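Local coordinates for protein glutamine synthetase (Streptomyces coelicolor, PDB 4BAX) that belongs to the glutamine synthetase family, pairing an N-terminal beta-Grasp domain with a larger catalytic domain in a ten-chain assembly, at residues T93-L97 and D322-R328. Residues are numbered along the deposited sequence; the frame is centred on the assembly and turned at random.
Sequences TRAAL and DPYVVTR
Arg94 lies across the ring of Tyr324, its CG over one face at 3.7 Å from the ring centroid, a CH-pi contact, with CB covering the same face. With CG anti to the backbone N (chi1 -154°) and the chain extended as far as NE, the guanidinium is carried out beside the phenol, its plane nearly perpendicular to the ring (80°), and Tyr324 OH lies at its edge, near its plane. Leu97 meets the ring at its edge, CD2 4.0 Å from Tyr324 CD1, while its CD1 packs against Arg328 CB. Thr93 OG1, which also lies against Tyr324 CB, donates to Asp322 OD2 at 2.9 Å from above the carboxylate plane. These contacts join the N-terminal ends of helices 94-103 and 323-341 within the catalytic part of the glutamine synthetase fold. Asp322 is the N-cap of helix 323-341, its OD1 accepting from Tyr324 N at 3.0 Å. The Leu97 methyls also touch Thr327 OG1, which is hydrogen-bonded to Pro323 O within its own helix. Farther out, helix 190-210 supplies Asp195, which forms a salt bridge with Arg94 NH2 and a hydrogen bond with Tyr324 OH, and Trp198, whose NE1 is hydrogen-bonded to Asp322 OD1, the capping oxygen.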
ATOM      1  N   THR A  93     -48.037   7.547   9.891  1.00 30.54           N
ATOM      2  CA  THR A  93     -48.114   7.942  11.310  1.00 30.57           C
ATOM      3  C   THR A  93     -48.412   9.414  11.449  1.00 30.72           C
ATOM      4  O   THR A  93     -48.712   9.908  12.553  1.00 30.69           O
ATOM      5  CB  THR A  93     -46.810   7.616  12.102  1.00 19.07           C
ATOM      6  OG1 THR A  93     -45.705   8.354  11.556  1.00 18.41           O
ATOM      7  CG2 THR A  93     -46.520   6.110  12.103  1.00 18.81           C
ATOM      8  N   ARG A  94     -48.352  10.106  10.312  1.00 30.69           N
ATOM      9  CA  ARG A  94     -48.702  11.525  10.251  1.00 30.50           C
ATOM     10  C   ARG A  94     -50.178  11.743  10.490  1.00 30.57           C
ATOM     11  O   ARG A  94     -50.552  12.673  11.201  1.00 31.21           O
ATOM     12  CB  ARG A  94     -48.286  12.123   8.904  1.00 30.06           C
ATOM     13  CG  ARG A  94     -48.015  13.593   8.957  1.00 29.67           C
ATOM     14  CD  ARG A  94     -48.090  14.215   7.586  1.00 29.80           C
ATOM     15  NE  ARG A  94     -47.795  15.643   7.645  1.00 29.99           N
ATOM     16  CZ  ARG A  94     -48.712  16.587   7.462  1.00 29.84           C
ATOM     17  NH1 ARG A  94     -49.970  16.221   7.225  1.00 29.82           N
ATOM     18  NH2 ARG A  94     -48.380  17.881   7.526  1.00 29.50           N
ATOM     19  N   ALA A  95     -51.004  10.854   9.942  1.00 30.23           N
ATOM     20  CA  ALA A  95     -52.451  11.038   9.973  1.00 30.92           C
ATOM     21  C   ALA A  95     -52.989  11.033  11.402  1.00 31.43           C
ATOM     22  O   ALA A  95     -53.934  11.763  11.710  1.00 31.34           O
ATOM     23  CB  ALA A  95     -53.159   9.990   9.106  1.00 31.01           C
ATOM     24  N   ALA A  96     -52.414  10.183  12.255  1.00 32.13           N
ATOM     25  CA  ALA A  96     -52.795  10.151  13.664  1.00 33.00           C
ATOM     26  C   ALA A  96     -52.449  11.459  14.367  1.00 34.11           C
ATOM     27  O   ALA A  96     -53.282  12.018  15.096  1.00 35.18           O
ATOM     28  CB  ALA A  96     -52.136   8.967  14.378  1.00 32.67           C
ATOM     29  N   LEU A  97     -51.260  11.990  14.082  1.00 33.96           N
ATOM     30  CA  LEU A  97     -50.845  13.268  14.663  1.00 33.72           C
ATOM     31  C   LEU A  97     -51.772  14.387  14.180  1.00 35.06           C
ATOM     32  O   LEU A  97     -52.084  15.303  14.940  1.00 35.47           O
ATOM     33  CB  LEU A  97     -49.375  13.579  14.362  1.00 32.05           C
ATOM     34  CG  LEU A  97     -48.912  14.972  14.815  1.00 31.09           C
ATOM     35  CD1 LEU A  97     -48.975  15.090  16.352  1.00 30.24           C
ATOM     36  CD2 LEU A  97     -47.481  15.320  14.305  1.00 19.53           C
ATOM     37  N   ASP A 322     -39.611   8.319  15.768  1.00 30.70           N
ATOM     38  CA  ASP A 322     -40.429   8.976  14.753  1.00 31.36           C
ATOM     39  C   ASP A 322     -41.020  10.230  15.400  1.00 31.50           C
ATOM     40  O   ASP A 322     -41.759  10.130  16.388  1.00 32.16           O
ATOM     41  CB  ASP A 322     -41.557   8.035  14.304  1.00 31.76           C
ATOM     42  CG  ASP A 322     -42.359   8.574  13.108  1.00 31.91           C
ATOM     43  OD1 ASP A 322     -42.354   9.803  12.859  1.00 32.37           O
ATOM     44  OD2 ASP A 322     -43.002   7.757  12.413  1.00 31.39           O
ATOM     45  N   PRO A 323     -40.729  11.412  14.829  1.00 30.79           N
ATOM     46  CA  PRO A 323     -41.261  12.682  15.361  1.00 30.17           C
ATOM     47  C   PRO A 323     -42.792  12.726  15.375  1.00 29.39           C
ATOM     48  O   PRO A 323     -43.370  13.248  16.341  1.00 29.12           O
ATOM     49  CB  PRO A 323     -40.675  13.753  14.418  1.00 30.27           C
ATOM     50  CG  PRO A 323     -40.193  12.998  13.205  1.00 30.52           C
ATOM     51  CD  PRO A 323     -39.806  11.620  13.700  1.00 30.57           C
ATOM     52  N   TYR A 324     -43.428  12.101  14.382  1.00 28.80           N
ATOM     53  CA  TYR A 324     -44.884  12.061  14.308  1.00 28.84           C
ATOM     54  C   TYR A 324     -45.469  11.384  15.542  1.00 28.54           C
ATOM     55  O   TYR A 324     -46.528  11.788  16.056  1.00 28.36           O
ATOM     56  CB  TYR A 324     -45.347  11.299  13.047  1.00 28.88           C
ATOM     57  CG  TYR A 324     -45.069  11.996  11.724  1.00 28.98           C
ATOM     58  CD1 TYR A 324     -45.367  13.338  11.542  1.00 29.04           C
ATOM     59  CD2 TYR A 324     -44.439  11.318  10.676  1.00 28.88           C
ATOM     60  CE1 TYR A 324     -45.082  13.981  10.345  1.00 28.98           C
ATOM     61  CE2 TYR A 324     -44.154  11.958   9.472  1.00 28.86           C
ATOM     62  CZ  TYR A 324     -44.482  13.290   9.316  1.00 29.05           C
ATOM     63  OH  TYR A 324     -44.209  13.938   8.135  1.00 29.15           O
ATOM     64  N   VAL A 325     -44.778  10.342  15.993  1.00 28.08           N
ATOM     65  CA  VAL A 325     -45.191   9.578  17.159  1.00 28.08           C
ATOM     66  C   VAL A 325     -44.957  10.271  18.518  1.00 28.18           C
ATOM     67  O   VAL A 325     -45.885  10.401  19.320  1.00 28.50           O
ATOM     68  CB  VAL A 325     -44.546   8.162  17.128  1.00 20.67           C
ATOM     69  CG1 VAL A 325     -44.919   7.354  18.360  1.00 20.50           C
ATOM     70  CG2 VAL A 325     -44.956   7.438  15.839  1.00 20.52           C
ATOM     71  N   VAL A 326     -43.740  10.757  18.758  1.00 27.97           N
ATOM     72  CA  VAL A 326     -43.434  11.396  20.038  1.00 27.73           C
ATOM     73  C   VAL A 326     -44.281  12.651  20.235  1.00 27.88           C
ATOM     74  O   VAL A 326     -44.807  12.892  21.329  1.00 27.81           O
ATOM     75  CB  VAL A 326     -41.915  11.660  20.236  1.00 19.59           C
ATOM     76  CG1 VAL A 326     -41.326  12.550  19.112  1.00 19.68           C
ATOM     77  CG2 VAL A 326     -41.649  12.225  21.612  1.00 19.29           C
ATOM     78  N   THR A 327     -44.470  13.407  19.155  1.00 28.63           N
ATOM     79  CA  THR A 327     -45.312  14.600  19.224  1.00 29.69           C
ATOM     80  C   THR A 327     -46.779  14.219  19.510  1.00 30.36           C
ATOM     81  O   THR A 327     -47.415  14.821  20.388  1.00 31.10           O
ATOM     82  CB  THR A 327     -45.240  15.473  17.918  1.00 32.59           C
ATOM     83  OG1 THR A 327     -45.500  14.672  16.756  1.00 32.63           O
ATOM     84  CG2 THR A 327     -43.896  16.196  17.780  1.00 32.47           C
ATOM     85  N   ARG A 328     -47.281  13.171  18.848  1.00 30.21           N
ATOM     86  CA  ARG A 328     -48.680  12.749  19.039  1.00 30.70           C
ATOM     87  C   ARG A 328     -48.932  12.344  20.493  1.00 30.84           C
ATOM     88  O   ARG A 328     -49.922  12.777  21.110  1.00 30.64           O
ATOM     89  CB  ARG A 328     -49.031  11.585  18.103  1.00 31.02           C
ATOM     90  CG  ARG A 328     -50.541  11.317  17.960  1.00 31.73           C
ATOM     91  CD  ARG A 328     -50.958   9.891  18.316  1.00 32.36           C
ATOM     92  NE  ARG A 328     -50.076   8.915  17.695  1.00 33.44           N
ATOM     93  CZ  ARG A 328     -49.899   7.676  18.138  1.00 34.40           C
ATOM     94  NH1 ARG A 328     -50.562   7.250  19.203  1.00 34.64           N
ATOM     95  NH2 ARG A 328     -49.063   6.855  17.502  1.00 34.82           N
TER